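Local coordinates for protein N-acetylglucosamine-specific lectin (Saxidomus purpuratus, PDB 6A7T) that recognises N-acetylated sugars such as N-acetylglucosamine through a C-type lectin domain whose carbohydrate binding does not depend on calcium, at residues 40-45 and 73-78; 44-49 and 146-151; 59-64 and 153-158; 88-93 and 126-131. All blocks are in the same frame, centred on the assembly; numbering follows the deposited sequence.

Contact 1 (40-45 and 73-78)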
loop_
_atom_site.group_PDB
_atom_site.type_symbol
_atom_site.label_atom_id
_atom_site.label_comp_id
_atom_site.label_asym_id
_atom_site.label_seq_id
_atom_site.Cartn_x
_atom_site.Cartn_y
_atom_site.Cartn_z
ATOM N N TYR B 40 -13.499 -3.483 13.935
ATOM C CA TYR B 40 -13.755 -4.781 13.304
ATOM C C TYR B 40 -14.997 -5.449 13.909
ATOM O O TYR B 40 -15.180 -5.469 15.157
ATOM C CB TYR B 40 -12.563 -5.721 13.496
ATOM C CG TYR B 40 -11.261 -5.227 12.927
ATOM C CD1 TYR B 40 -10.418 -4.370 13.630
ATOM C CD2 TYR B 40 -10.874 -5.575 11.653
ATOM C CE1 TYR B 40 -9.227 -3.904 13.106
ATOM C CE2 TYR B 40 -9.687 -5.109 11.098
ATOM C CZ TYR B 40 -8.857 -4.267 11.824
ATOM O OH TYR B 40 -7.690 -3.809 11.280
ATOM N N LEU B 41 -15.786 -6.090 13.045
ATOM C CA LEU B 41 -16.935 -6.895 13.532
ATOM C C LEU B 41 -16.674 -8.320 13.079
ATOM O O LEU B 41 -16.642 -8.579 11.910
ATOM C CB LEU B 41 -18.240 -6.331 12.977
ATOM C CG LEU B 41 -19.501 -7.089 13.415
ATOM C CD1 LEU B 41 -19.740 -6.942 14.887
ATOM C CD2 LEU B 41 -20.710 -6.661 12.634
ATOM N N PHE B 42 -16.567 -9.246 14.047
ATOM C CA PHE B 42 -16.426 -10.663 13.787
ATOM C C PHE B 42 -17.846 -11.230 13.837
ATOM O O PHE B 42 -18.296 -11.646 14.916
ATOM C CB PHE B 42 -15.405 -11.304 14.726
ATOM C CG PHE B 42 -13.976 -10.855 14.521
ATOM C CD1 PHE B 42 -13.558 -9.614 14.997
ATOM C CD2 PHE B 42 -13.064 -11.637 13.829
ATOM C CE1 PHE B 42 -12.258 -9.176 14.791
ATOM C CE2 PHE B 42 -11.754 -11.201 13.635
ATOM C CZ PHE B 42 -11.366 -9.963 14.091
ATOM N N ASP B 43 -18.539 -11.192 12.708
ATOM C CA ASP B 43 -19.974 -11.506 12.710
ATOM C C ASP B 43 -20.191 -13.006 12.477
ATOM O O ASP B 43 -19.725 -13.582 11.552
ATOM C CB ASP B 43 -20.768 -10.685 11.701
ATOM C CG ASP B 43 -22.260 -10.830 11.937
ATOM O OD1 ASP B 43 -22.782 -10.131 12.841
ATOM O OD2 ASP B 43 -22.853 -11.662 11.254
ATOM N N GLU B 44 -21.037 -13.600 13.328
ATOM C CA GLU B 44 -21.281 -15.049 13.298
ATOM C C GLU B 44 -22.565 -15.437 12.549
ATOM O O GLU B 44 -23.010 -16.617 12.598
ATOM C CB GLU B 44 -21.307 -15.591 14.732
ATOM C CG GLU B 44 -20.007 -15.353 15.464
ATOM C CD GLU B 44 -18.857 -16.255 15.083
ATOM O OE1 GLU B 44 -19.132 -17.263 14.417
ATOM O OE2 GLU B 44 -17.673 -15.962 15.488
ATOM N N GLY B 45 -23.186 -14.513 11.830
ATOM C CA GLY B 45 -24.268 -14.870 10.976
ATOM C C GLY B 45 -23.786 -15.731 9.830
ATOM O O GLY B 45 -22.572 -15.840 9.552
ATOM N N ASP B 73 -1.953 -10.431 12.220
ATOM C CA ASP B 73 -1.746 -11.061 13.551
ATOM C C ASP B 73 -2.914 -10.805 14.520
ATOM O O ASP B 73 -3.330 -11.743 15.233
ATOM C CB ASP B 73 -0.434 -10.578 14.164
ATOM C CG ASP B 73 0.805 -11.174 13.516
ATOM O OD1 ASP B 73 0.689 -12.186 12.808
ATOM O OD2 ASP B 73 1.869 -10.576 13.700
ATOM N N PHE B 74 -3.439 -9.574 14.535
ATOM C CA PHE B 74 -4.563 -9.228 15.350
ATOM C C PHE B 74 -5.735 -10.146 14.993
ATOM O O PHE B 74 -6.446 -10.629 15.851
ATOM C CB PHE B 74 -4.982 -7.762 15.189
ATOM C CG PHE B 74 -6.376 -7.455 15.671
ATOM C CD1 PHE B 74 -6.662 -7.371 17.029
ATOM C CD2 PHE B 74 -7.420 -7.326 14.767
ATOM C CE1 PHE B 74 -7.944 -7.117 17.484
ATOM C CE2 PHE B 74 -8.709 -7.081 15.222
ATOM C CZ PHE B 74 -8.968 -6.958 16.572
ATOM N N ILE B 75 -5.979 -10.318 13.695
ATOM C CA ILE B 75 -7.155 -11.110 13.274
ATOM C C ILE B 75 -6.936 -12.555 13.764
ATOM O O ILE B 75 -7.841 -13.208 14.348
ATOM C CB ILE B 75 -7.369 -11.007 11.752
ATOM C CG1 ILE B 75 -7.884 -9.625 11.362
ATOM C CG2 ILE B 75 -8.254 -12.137 11.226
ATOM C CD1 ILE B 75 -7.751 -9.293 9.900
ATOM N N ARG B 76 -5.750 -13.095 13.508
ATOM C CA ARG B 76 -5.420 -14.488 13.927
ATOM C C ARG B 76 -5.628 -14.660 15.437
ATOM O O ARG B 76 -6.140 -15.706 15.891
ATOM C CB ARG B 76 -3.994 -14.851 13.517
ATOM C CG ARG B 76 -3.614 -16.290 13.812
ATOM C CD ARG B 76 -2.386 -16.831 13.114
ATOM N NE ARG B 76 -2.386 -16.614 11.684
ATOM C CZ ARG B 76 -1.847 -15.559 11.074
ATOM N NH1 ARG B 76 -1.154 -14.634 11.751
ATOM N NH2 ARG B 76 -2.075 -15.425 9.792
ATOM N N GLY B 77 -5.229 -13.659 16.217
ATOM C CA GLY B 77 -5.460 -13.677 17.683
ATOM C C GLY B 77 -6.919 -13.878 18.055
ATOM O O GLY B 77 -7.248 -14.708 18.919
ATOM N N ILE B 78 -7.817 -13.182 17.373
ATOM C CA ILE B 78 -9.240 -13.275 17.644
ATOM C C ILE B 78 -9.743 -14.644 17.175
ATOM O O ILE B 78 -10.535 -15.330 17.879
ATOM C CB ILE B 78 -10.047 -12.126 16.997
ATOM C CG1 ILE B 78 -9.585 -10.740 17.449
ATOM C CG2 ILE B 78 -11.527 -12.303 17.216
ATOM C CD1 ILE B 78 -9.651 -10.542 18.960
#
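Tyr40 and Phe42, alternate residues on strand 38-47 of the C-type lectin fold, pack their rings against helix 69-80, Tyr40 on Phe74 and Phe42 on Phe74, Ile75 and Ile78, so this is helix-on-sheet packing of aromatic and branched aliphatic groups. The Tyr40 and Phe74 rings pass alongside one another, pointing opposite ways. Their planes lie at 45° and their centroids are 5.1 Å apart, an oblique pair in which Phe74 CE2 comes over one face of the tyrosine, toward its rim, 3.6 Å from Tyr40 CD1. CG of Phe74 is anti to its backbone N (chi1 162°), which sends the ring off the helix between the strand's two aromatics; Phe74 CE2 also meets the edge of the Phe42 ring, 4.1 Å from Phe42 CZ. Ile75 CG2 comes to the same edge at a looser distance. Phe35 of the adjacent strand stacks on Phe74. At its polar end Tyr40 OH is hydrogen-bonded to Glu71, a calcium ligand, which ties the packing to the metal site. Ile78 covers one face of Phe42 in a CH-pi contact: its CG2 methyl sits over the middle of the ring, 3.6 Å from the Phe42 centroid and 7° off the normal.

Contact 2 (44-49 and 146-151)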
loop_
_atom_site.group_PDB
_atom_site.type_symbol
_atom_site.label_atom_id
_atom_site.label_comp_id
_atom_site.label_asym_id
_atom_site.label_seq_id
_atom_site.Cartn_x
_atom_site.Cartn_y
_atom_site.Cartn_z
ATOM N N GLU B 44 -21.037 -13.600 13.328
ATOM C CA GLU B 44 -21.281 -15.049 13.298
ATOM C C GLU B 44 -22.565 -15.437 12.549
ATOM O O GLU B 44 -23.010 -16.617 12.598
ATOM C CB GLU B 44 -21.307 -15.591 14.732
ATOM C CG GLU B 44 -20.007 -15.353 15.464
ATOM C CD GLU B 44 -18.857 -16.255 15.083
ATOM O OE1 GLU B 44 -19.132 -17.263 14.417
ATOM O OE2 GLU B 44 -17.673 -15.962 15.488
ATOM N N GLY B 45 -23.186 -14.513 11.830
ATOM C CA GLY B 45 -24.268 -14.870 10.976
ATOM C C GLY B 45 -23.786 -15.731 9.830
ATOM O O GLY B 45 -22.572 -15.840 9.552
ATOM N N SER B 46 -24.725 -16.307 9.091
ATOM C CA SER B 46 -24.427 -17.366 8.173
ATOM C C SER B 46 -24.786 -16.910 6.775
ATOM O O SER B 46 -25.967 -16.888 6.394
ATOM C CB SER B 46 -25.207 -18.615 8.565
ATOM O OG SER B 46 -24.743 -19.708 7.799
ATOM N N ARG B 47 -23.768 -16.424 6.048
ATOM C CA ARG B 47 -23.971 -15.843 4.736
ATOM C C ARG B 47 -22.926 -16.390 3.753
ATOM O O ARG B 47 -21.786 -16.771 4.069
ATOM C CB ARG B 47 -23.926 -14.306 4.816
ATOM C CG ARG B 47 -24.759 -13.698 5.936
ATOM C CD ARG B 47 -24.635 -12.216 6.117
ATOM N NE ARG B 47 -25.081 -11.719 7.407
ATOM C CZ ARG B 47 -24.402 -11.746 8.533
ATOM N NH1 ARG B 47 -23.176 -12.270 8.575
ATOM N NH2 ARG B 47 -24.947 -11.245 9.625
ATOM N N GLY B 48 -23.307 -16.420 2.476
ATOM C CA GLY B 48 -22.377 -16.578 1.438
ATOM C C GLY B 48 -21.444 -15.364 1.382
ATOM O O GLY B 48 -21.681 -14.342 2.021
ATOM N N TRP B 49 -20.425 -15.486 0.558
ATOM C CA TRP B 49 -19.440 -14.377 0.442
ATOM C C TRP B 49 -20.136 -13.101 -0.036
ATOM O O TRP B 49 -19.960 -12.044 0.569
ATOM C CB TRP B 49 -18.250 -14.792 -0.425
ATOM C CG TRP B 49 -17.168 -13.748 -0.446
ATOM C CD1 TRP B 49 -16.026 -13.710 0.313
ATOM C CD2 TRP B 49 -17.166 -12.552 -1.241
ATOM N NE1 TRP B 49 -15.310 -12.573 0.016
ATOM C CE2 TRP B 49 -15.983 -11.844 -0.926
ATOM C CE3 TRP B 49 -18.066 -12.015 -2.167
ATOM C CZ2 TRP B 49 -15.663 -10.634 -1.539
ATOM C CZ3 TRP B 49 -17.768 -10.804 -2.762
ATOM C CH2 TRP B 49 -16.566 -10.147 -2.468
ATOM N N ASN B 146 -22.976 -19.570 -2.200
ATOM C CA ASN B 146 -23.772 -20.601 -1.507
ATOM C C ASN B 146 -23.030 -21.326 -0.376
ATOM O O ASN B 146 -23.606 -22.192 0.307
ATOM C CB ASN B 146 -24.365 -21.565 -2.529
ATOM C CG ASN B 146 -25.612 -20.935 -3.103
ATOM O OD1 ASN B 146 -26.485 -20.485 -2.358
ATOM N ND2 ASN B 146 -25.644 -20.804 -4.402
ATOM N N THR B 147 -21.783 -20.977 -0.102
ATOM C CA THR B 147 -21.109 -21.537 1.016
ATOM C C THR B 147 -21.270 -20.575 2.185
ATOM O O THR B 147 -20.713 -19.455 2.182
ATOM C CB THR B 147 -19.646 -21.838 0.703
ATOM O OG1 THR B 147 -19.634 -22.762 -0.392
ATOM C CG2 THR B 147 -18.868 -22.334 1.905
ATOM N N ASN B 148 -22.074 -20.971 3.168
ATOM C CA ASN B 148 -22.473 -20.050 4.195
ATOM C C ASN B 148 -21.457 -20.066 5.321
ATOM O O ASN B 148 -21.099 -21.112 5.777
ATOM C CB ASN B 148 -23.873 -20.363 4.723
ATOM C CG ASN B 148 -24.935 -19.794 3.814
ATOM O OD1 ASN B 148 -25.618 -18.831 4.166
ATOM N ND2 ASN B 148 -25.130 -20.395 2.671
ATOM N N GLY B 149 -21.049 -18.873 5.765
ATOM C CA GLY B 149 -20.151 -18.764 6.874
ATOM C C GLY B 149 -20.222 -17.413 7.536
ATOM O O GLY B 149 -20.950 -16.541 7.094
ATOM N N PRO B 150 -19.431 -17.216 8.591
ATOM C CA PRO B 150 -19.292 -15.936 9.259
ATOM C C PRO B 150 -18.323 -15.068 8.442
ATOM O O PRO B 150 -17.736 -15.499 7.448
ATOM C CB PRO B 150 -18.687 -16.312 10.623
ATOM C CG PRO B 150 -17.789 -17.472 10.246
ATOM C CD PRO B 150 -18.537 -18.211 9.183
ATOM N N CYS B 151 -18.191 -13.819 8.880
ATOM C CA CYS B 151 -17.342 -12.876 8.133
ATOM C C CYS B 151 -16.725 -11.848 9.072
ATOM O O CYS B 151 -17.079 -11.774 10.276
ATOM C CB CYS B 151 -18.198 -12.231 7.051
ATOM S SG CYS B 151 -19.467 -11.075 7.628
HETATM O O HOH W 1 -21.406 -13.835 7.033
HETATM O O HOH W 2 -20.076 -18.302 -0.351
#
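Arg47 has CG anti to its carbonyl carbon (chi1 -47°) and runs extended from CG to NE, carrying its guanidinium to Cys151, whose SG stands between its own N and carbonyl carbon (chi1 70°). Arg47 NH1 and Cys151 SG are 4.0 Å apart. In the backbone, Arg47 and Gly149 form an antiparallel hydrogen-bonded pair between strands 38-47 and 149-155, which brings the beginning and the end of the C-type lectin domain together. The bond from Arg47 N to Gly149 O is 3.0 Å long and almost straight, and Gly149 N returns one of 2.8 Å to Arg47 O. Gly149 O is gripped a second time, by a water that donates to it at 2.7 Å and accepts from Arg47 NH1. Beyond this pair direct backbone bonding gives way to water: Gly48 takes the N-cap of helix 49-58, and Trp49 N reaches Thr147 O through a second water, to which it donates at 3.0 Å. Gly48 CA still lies 3.4 Å from Thr147 O, its C-H aimed at that oxygen. Asp43 forms a salt bridge with the guanidinium and Phe55 a cation-pi contact; with the water they probably fix its rotation, while Asp43 offsets its charge.

Contact 3 (59-64 and 153-158). With CA (calcium ion), chain D.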
loop_
_atom_site.group_PDB
_atom_site.type_symbol
_atom_site.label_atom_id
_atom_site.label_comp_id
_atom_site.label_asym_id
_atom_site.label_seq_id
_atom_site.Cartn_x
_atom_site.Cartn_y
_atom_site.Cartn_z
ATOM N N LYS B 59 -23.678 -2.015 7.393
ATOM C CA LYS B 59 -23.154 -1.443 8.639
ATOM C C LYS B 59 -22.193 -0.269 8.347
ATOM O O LYS B 59 -21.421 0.151 9.220
ATOM C CB LYS B 59 -22.441 -2.541 9.429
ATOM C CG LYS B 59 -23.285 -3.766 9.710
ATOM C CD LYS B 59 -24.497 -3.474 10.563
ATOM C CE LYS B 59 -25.086 -4.735 11.152
ATOM N NZ LYS B 59 -25.175 -4.651 12.624
ATOM N N ASP B 60 -22.249 0.258 7.130
ATOM C CA ASP B 60 -21.393 1.375 6.695
ATOM C C ASP B 60 -19.928 0.964 6.855
ATOM O O ASP B 60 -19.080 1.747 7.279
ATOM C CB ASP B 60 -21.751 2.648 7.462
ATOM C CG ASP B 60 -23.161 3.101 7.140
ATOM O OD1 ASP B 60 -23.578 2.972 5.961
ATOM O OD2 ASP B 60 -23.839 3.558 8.065
ATOM N N ALA B 61 -19.674 -0.297 6.480
ATOM C CA ALA B 61 -18.372 -0.932 6.587
ATOM C C ALA B 61 -18.064 -1.712 5.302
ATOM O O ALA B 61 -18.730 -1.595 4.282
ATOM C CB ALA B 61 -18.375 -1.804 7.817
ATOM N N SER B 62 -16.965 -2.475 5.323
ATOM C CA SER B 62 -16.564 -3.284 4.228
ATOM C C SER B 62 -16.048 -4.618 4.797
ATOM O O SER B 62 -15.536 -4.639 5.910
ATOM C CB SER B 62 -15.474 -2.572 3.421
ATOM O OG SER B 62 -14.717 -3.486 2.627
ATOM N N LEU B 63 -16.134 -5.712 4.045
ATOM C CA LEU B 63 -15.357 -6.869 4.421
ATOM C C LEU B 63 -13.884 -6.456 4.588
ATOM O O LEU B 63 -13.346 -5.630 3.818
ATOM C CB LEU B 63 -15.466 -7.973 3.371
ATOM C CG LEU B 63 -16.766 -8.788 3.337
ATOM C CD1 LEU B 63 -16.860 -9.610 2.082
ATOM C CD2 LEU B 63 -16.926 -9.683 4.553
ATOM N N VAL B 64 -13.212 -7.059 5.575
ATOM C CA VAL B 64 -11.903 -6.610 6.024
ATOM C C VAL B 64 -10.889 -6.752 4.899
ATOM O O VAL B 64 -10.940 -7.709 4.075
ATOM C CB VAL B 64 -11.491 -7.378 7.282
ATOM C CG1 VAL B 64 -11.368 -8.853 6.993
ATOM C CG2 VAL B 64 -10.192 -6.872 7.859
ATOM N N CYS B 153 -16.102 -7.734 9.183
ATOM C CA CYS B 153 -16.264 -6.391 8.665
ATOM C C CYS B 153 -15.258 -5.438 9.323
ATOM O O CYS B 153 -14.788 -5.641 10.421
ATOM C CB CYS B 153 -17.654 -5.810 8.912
ATOM S SG CYS B 153 -19.020 -6.849 8.322
ATOM N N GLU B 154 -14.930 -4.389 8.579
ATOM C CA GLU B 154 -13.911 -3.378 8.966
ATOM C C GLU B 154 -14.452 -1.984 8.633
ATOM O O GLU B 154 -14.930 -1.767 7.563
ATOM C CB GLU B 154 -12.600 -3.605 8.217
ATOM C CG GLU B 154 -11.485 -2.662 8.678
ATOM C CD GLU B 154 -10.145 -2.796 7.966
ATOM O OE1 GLU B 154 -10.104 -3.502 6.903
ATOM O OE2 GLU B 154 -9.155 -2.176 8.433
ATOM N N ILE B 155 -14.344 -1.078 9.615
ATOM C CA ILE B 155 -14.464 0.376 9.417
ATOM C C ILE B 155 -13.066 0.962 9.633
ATOM O O ILE B 155 -12.523 0.751 10.722
ATOM C CB ILE B 155 -15.452 0.964 10.429
ATOM C CG1 ILE B 155 -16.880 0.467 10.206
ATOM C CG2 ILE B 155 -15.400 2.473 10.412
ATOM C CD1 ILE B 155 -17.803 0.736 11.392
ATOM N N ASP B 156 -12.505 1.642 8.615
ATOM C CA ASP B 156 -11.125 2.135 8.750
ATOM C C ASP B 156 -11.063 3.667 8.684
ATOM O O ASP B 156 -9.983 4.199 8.876
ATOM C CB ASP B 156 -10.152 1.466 7.768
ATOM C CG ASP B 156 -10.353 1.796 6.313
ATOM O OD1 ASP B 156 -11.172 2.675 6.034
ATOM O OD2 ASP B 156 -9.715 1.131 5.452
ATOM N N CYS B 157 -12.210 4.346 8.551
ATOM C CA CYS B 157 -12.275 5.824 8.601
ATOM C C CYS B 157 -11.235 6.433 7.644
ATOM O O CYS B 157 -10.617 7.474 7.954
ATOM C CB CYS B 157 -12.048 6.339 10.020
ATOM S SG CYS B 157 -13.141 5.667 11.309
ATOM N N SER B 158 -11.010 5.779 6.496
ATOM C CA SER B 158 -10.093 6.272 5.476
ATOM C C SER B 158 -10.827 7.259 4.554
ATOM O O SER B 158 -12.031 7.463 4.689
ATOM C CB SER B 158 -9.460 5.128 4.705
ATOM O OG SER B 158 -10.427 4.399 3.954
HETATM CA CA CA D . -7.360 -3.028 7.027
HETATM O O HOH W 3 -11.861 -2.609 4.724
HETATM O O HOH W 4 -8.378 -1.219 5.581
HETATM O O HOH W 5 -6.147 -1.366 8.258
#
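The calcium site of this C-type lectin domain takes one ligand, Glu154, from the strand pair in which Ser62 faces Glu154. Strand 62-63 is the edge strand here, and its antiparallel hydrogen-bonded pair is closed by Glu154 N to Ser62 O at 2.7 Å and by Ser62 N to Glu154 O at 3.1 Å. One step on, Leu63 and Cys153 form an antiparallel non-hydrogen-bonded pair; Cys153 is disulfide-linked to Cys56 of helix 49-58. On the other side of the bonded pair, Ala61 CB packs against Ile155 CG1 at 3.6 Å.

Glu154 is fully stretched, with CG anti to the backbone N (chi1 -175°) and the chain straight beyond it, which pushes the carboxylate off the sheet to the metal. Both oxygens bind calcium, unequally: OE2, also hydrogen-bonded to Ser38 OG, at 2.4 Å and OE1 at 2.8 Å. Val64 lies across this arm, its CG2 3.5 Å from Glu154 OE1, and a water donates to the same oxygen at 2.9 Å. Thr65, Glu67, Glu71 and two waters complete the site. One of those waters, 2.5 Å from the calcium, donates to Asp156 OD2, which also forms a salt bridge with Lys24 of the neighbouring subunit. Three glutamates converge on one ion, so the metal probably offsets their mutual repulsion and holds the end of strand 149-155 to the residues after strand 62-63.

Contact 4 (88-93 and 126-131)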
loop_
_atom_site.group_PDB
_atom_site.type_symbol
_atom_site.label_atom_id
_atom_site.label_comp_id
_atom_site.label_asym_id
_atom_site.label_seq_id
_atom_site.Cartn_x
_atom_site.Cartn_y
_atom_site.Cartn_z
ATOM N N TYR B 88 -13.719 -17.658 7.960
ATOM C CA TYR B 88 -14.427 -16.373 7.972
ATOM C C TYR B 88 -14.156 -15.655 6.629
ATOM O O TYR B 88 -13.003 -15.581 6.221
ATOM C CB TYR B 88 -13.955 -15.461 9.096
ATOM C CG TYR B 88 -14.342 -15.877 10.492
ATOM C CD1 TYR B 88 -13.753 -16.983 11.085
ATOM C CD2 TYR B 88 -15.279 -15.146 11.206
ATOM C CE1 TYR B 88 -14.052 -17.345 12.395
ATOM C CE2 TYR B 88 -15.654 -15.560 12.486
ATOM C CZ TYR B 88 -14.996 -16.612 13.089
ATOM O OH TYR B 88 -15.381 -16.959 14.360
ATOM N N TRP B 89 -15.212 -15.184 5.980
ATOM C CA TRP B 89 -15.064 -14.398 4.741
ATOM C C TRP B 89 -14.354 -13.063 5.017
ATOM O O TRP B 89 -14.625 -12.370 6.003
ATOM C CB TRP B 89 -16.422 -14.187 4.064
ATOM C CG TRP B 89 -17.147 -15.450 3.703
ATOM C CD1 TRP B 89 -18.416 -15.812 4.085
ATOM C CD2 TRP B 89 -16.653 -16.528 2.885
ATOM N NE1 TRP B 89 -18.736 -17.033 3.565
ATOM C CE2 TRP B 89 -17.659 -17.522 2.872
ATOM C CE3 TRP B 89 -15.462 -16.793 2.212
ATOM C CZ2 TRP B 89 -17.526 -18.694 2.128
ATOM C CZ3 TRP B 89 -15.309 -17.976 1.521
ATOM C CH2 TRP B 89 -16.349 -18.913 1.458
ATOM N N ILE B 90 -13.498 -12.705 4.049
ATOM C CA ILE B 90 -12.790 -11.399 4.032
ATOM C C ILE B 90 -12.955 -10.719 2.660
ATOM O O ILE B 90 -13.449 -11.268 1.714
ATOM C CB ILE B 90 -11.329 -11.594 4.440
ATOM C CG1 ILE B 90 -10.510 -12.391 3.429
ATOM C CG2 ILE B 90 -11.231 -12.227 5.850
ATOM C CD1 ILE B 90 -9.012 -12.391 3.739
ATOM N N GLY B 91 -12.433 -9.478 2.567
ATOM C CA GLY B 91 -12.816 -8.599 1.476
ATOM C C GLY B 91 -11.927 -8.717 0.248
ATOM O O GLY B 91 -11.475 -7.657 -0.293
ATOM N N ALA B 92 -11.715 -9.915 -0.261
ATOM C CA ALA B 92 -10.968 -10.065 -1.480
ATOM C C ALA B 92 -11.670 -11.126 -2.313
ATOM O O ALA B 92 -12.240 -12.067 -1.736
ATOM C CB ALA B 92 -9.554 -10.450 -1.187
ATOM N N ARG B 93 -11.681 -10.907 -3.634
ATOM C CA ARG B 93 -12.111 -11.902 -4.569
ATOM C C ARG B 93 -11.404 -11.682 -5.907
ATOM O O ARG B 93 -10.674 -10.721 -6.101
ATOM C CB ARG B 93 -13.635 -11.992 -4.723
ATOM C CG ARG B 93 -14.314 -10.921 -5.555
ATOM C CD ARG B 93 -15.778 -11.260 -5.821
ATOM N NE ARG B 93 -16.118 -12.389 -6.689
ATOM C CZ ARG B 93 -17.355 -12.902 -6.793
ATOM N NH1 ARG B 93 -18.382 -12.302 -6.208
ATOM N NH2 ARG B 93 -17.573 -13.988 -7.503
ATOM N N LEU B 126 -12.101 -14.977 -1.014
ATOM C CA LEU B 126 -11.156 -15.285 0.054
ATOM C C LEU B 126 -11.850 -15.349 1.434
ATOM O O LEU B 126 -12.810 -14.628 1.730
ATOM C CB LEU B 126 -10.033 -14.234 0.111
ATOM C CG LEU B 126 -8.826 -14.536 -0.787
ATOM C CD1 LEU B 126 -9.232 -14.326 -2.239
ATOM C CD2 LEU B 126 -7.594 -13.715 -0.396
ATOM N N ASP B 127 -11.297 -16.223 2.261
ATOM C CA ASP B 127 -11.539 -16.347 3.702
ATOM C C ASP B 127 -10.222 -16.453 4.443
ATOM O O ASP B 127 -9.118 -16.561 3.846
ATOM C CB ASP B 127 -12.390 -17.590 4.044
ATOM C CG ASP B 127 -11.804 -18.913 3.573
ATOM O OD1 ASP B 127 -10.569 -19.038 3.534
ATOM O OD2 ASP B 127 -12.632 -19.878 3.423
ATOM N N TYR B 128 -10.268 -16.318 5.770
ATOM C CA TYR B 128 -9.265 -16.893 6.655
ATOM C C TYR B 128 -9.748 -18.325 6.958
ATOM O O TYR B 128 -10.948 -18.524 7.171
ATOM C CB TYR B 128 -9.123 -16.154 7.985
ATOM C CG TYR B 128 -8.164 -15.006 7.930
ATOM C CD1 TYR B 128 -6.836 -15.190 8.241
ATOM C CD2 TYR B 128 -8.599 -13.741 7.619
ATOM C CE1 TYR B 128 -5.916 -14.156 8.149
ATOM C CE2 TYR B 128 -7.703 -12.696 7.529
ATOM C CZ TYR B 128 -6.367 -12.893 7.822
ATOM O OH TYR B 128 -5.465 -11.863 7.698
ATOM N N LEU B 129 -8.839 -19.284 6.851
ATOM C CA LEU B 129 -9.194 -20.706 7.048
ATOM C C LEU B 129 -8.298 -21.296 8.128
ATOM O O LEU B 129 -7.113 -20.963 8.233
ATOM C CB LEU B 129 -8.987 -21.440 5.709
ATOM C CG LEU B 129 -9.074 -22.971 5.755
ATOM C CD1 LEU B 129 -10.472 -23.392 6.116
ATOM C CD2 LEU B 129 -8.673 -23.513 4.399
ATOM N N ASN B 130 -8.852 -22.238 8.902
ATOM C CA ASN B 130 -8.070 -23.040 9.819
ATOM C C ASN B 130 -8.293 -24.519 9.470
ATOM O O ASN B 130 -9.322 -25.107 9.792
ATOM C CB ASN B 130 -8.446 -22.749 11.267
ATOM C CG ASN B 130 -7.625 -23.510 12.288
ATOM O OD1 ASN B 130 -6.414 -23.652 12.131
ATOM N ND2 ASN B 130 -8.256 -23.879 13.400
ATOM N N TYR B 131 -7.316 -25.097 8.760
ATOM C CA TYR B 131 -7.374 -26.477 8.323
ATOM C C TYR B 131 -5.963 -26.934 7.939
ATOM O O TYR B 131 -5.373 -26.400 6.985
ATOM C CB TYR B 131 -8.320 -26.663 7.142
ATOM C CG TYR B 131 -8.347 -28.069 6.612
ATOM C CD1 TYR B 131 -8.823 -29.118 7.376
ATOM C CD2 TYR B 131 -7.907 -28.344 5.333
ATOM C CE1 TYR B 131 -8.830 -30.413 6.875
ATOM C CE2 TYR B 131 -7.949 -29.626 4.812
ATOM C CZ TYR B 131 -8.380 -30.671 5.592
ATOM O OH TYR B 131 -8.406 -31.952 5.076
#
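Leu126 opens the contact with two backbone bonds: its N donates to Ala92 O at 3.0 Å, and its O receives Ile90 N at 3.1 Å. Those two bonds straddle Gly91, the centre of an inverse gamma turn, where strand 87-95 turns a corner. The side chain of Leu126 lies against the far arm of the bend, Leu126 CD2 3.9 Å from Ala92 CB, while Leu126 O meets the edge of the indole near its plane, 3.5 Å from Trp89 CE3.

Asp127 pairs with Trp89 without hydrogen bonds, and their side chains diverge at first. The indole then swings back until Trp89 CE3 is 3.7 Å from Asp127 CB, and its plane stands only 22° from that of the carboxylate. Asp127 also touches Asn139 of the sugar-binding site.

Tyr128 forms an antiparallel hydrogen-bonded pair with Tyr88; Tyr128 N to Tyr88 O is 2.9 Å and Tyr88 N to Tyr128 O is 3.0 Å. Ile90 stands crosswise to the phenol: with CG1 between the backbone N and carbonyl carbon (chi1 67°), Ile90 CG2 lies beside the N and meets the ring edge, 3.5 Å from Tyr128 CD2. The hydroxyl of Tyr128 goes on to Asp72 and Trp138. Trp89-Ile90-Gly91-Ala92 corresponds to the WIGL signature of C-type lectins, on a buried inner strand of the fold, here paired with strand 125-131, whose other neighbour is strand 134-141.

In the fold
Contacts 2 and 3 lie in one sheet, in which strand 149-155 runs between 38-47 and 62-63; contact 1 packs helix 69-80 on that sheet, and contact 4 belongs to the second sheet. Contacts 1 and 2 draw on successive parts of strand 38-47, their centres about 14 Å apart, and the centre of contact 3 is about 17 Å from that of contact 2, at the far end of strand 149-155. Contacts 1 and 3 meet at the calcium, where Tyr40 OH approaches Glu154 OE2 to 3.6 Å. Contact 4 is joined to contact 3 by Val64 O to Gly91 N, 2.8 Å, and to contact 2 by Trp49 NE1 to Ile90 O, 2.8 Å. The sugar site, empty here, lies beside contact 4.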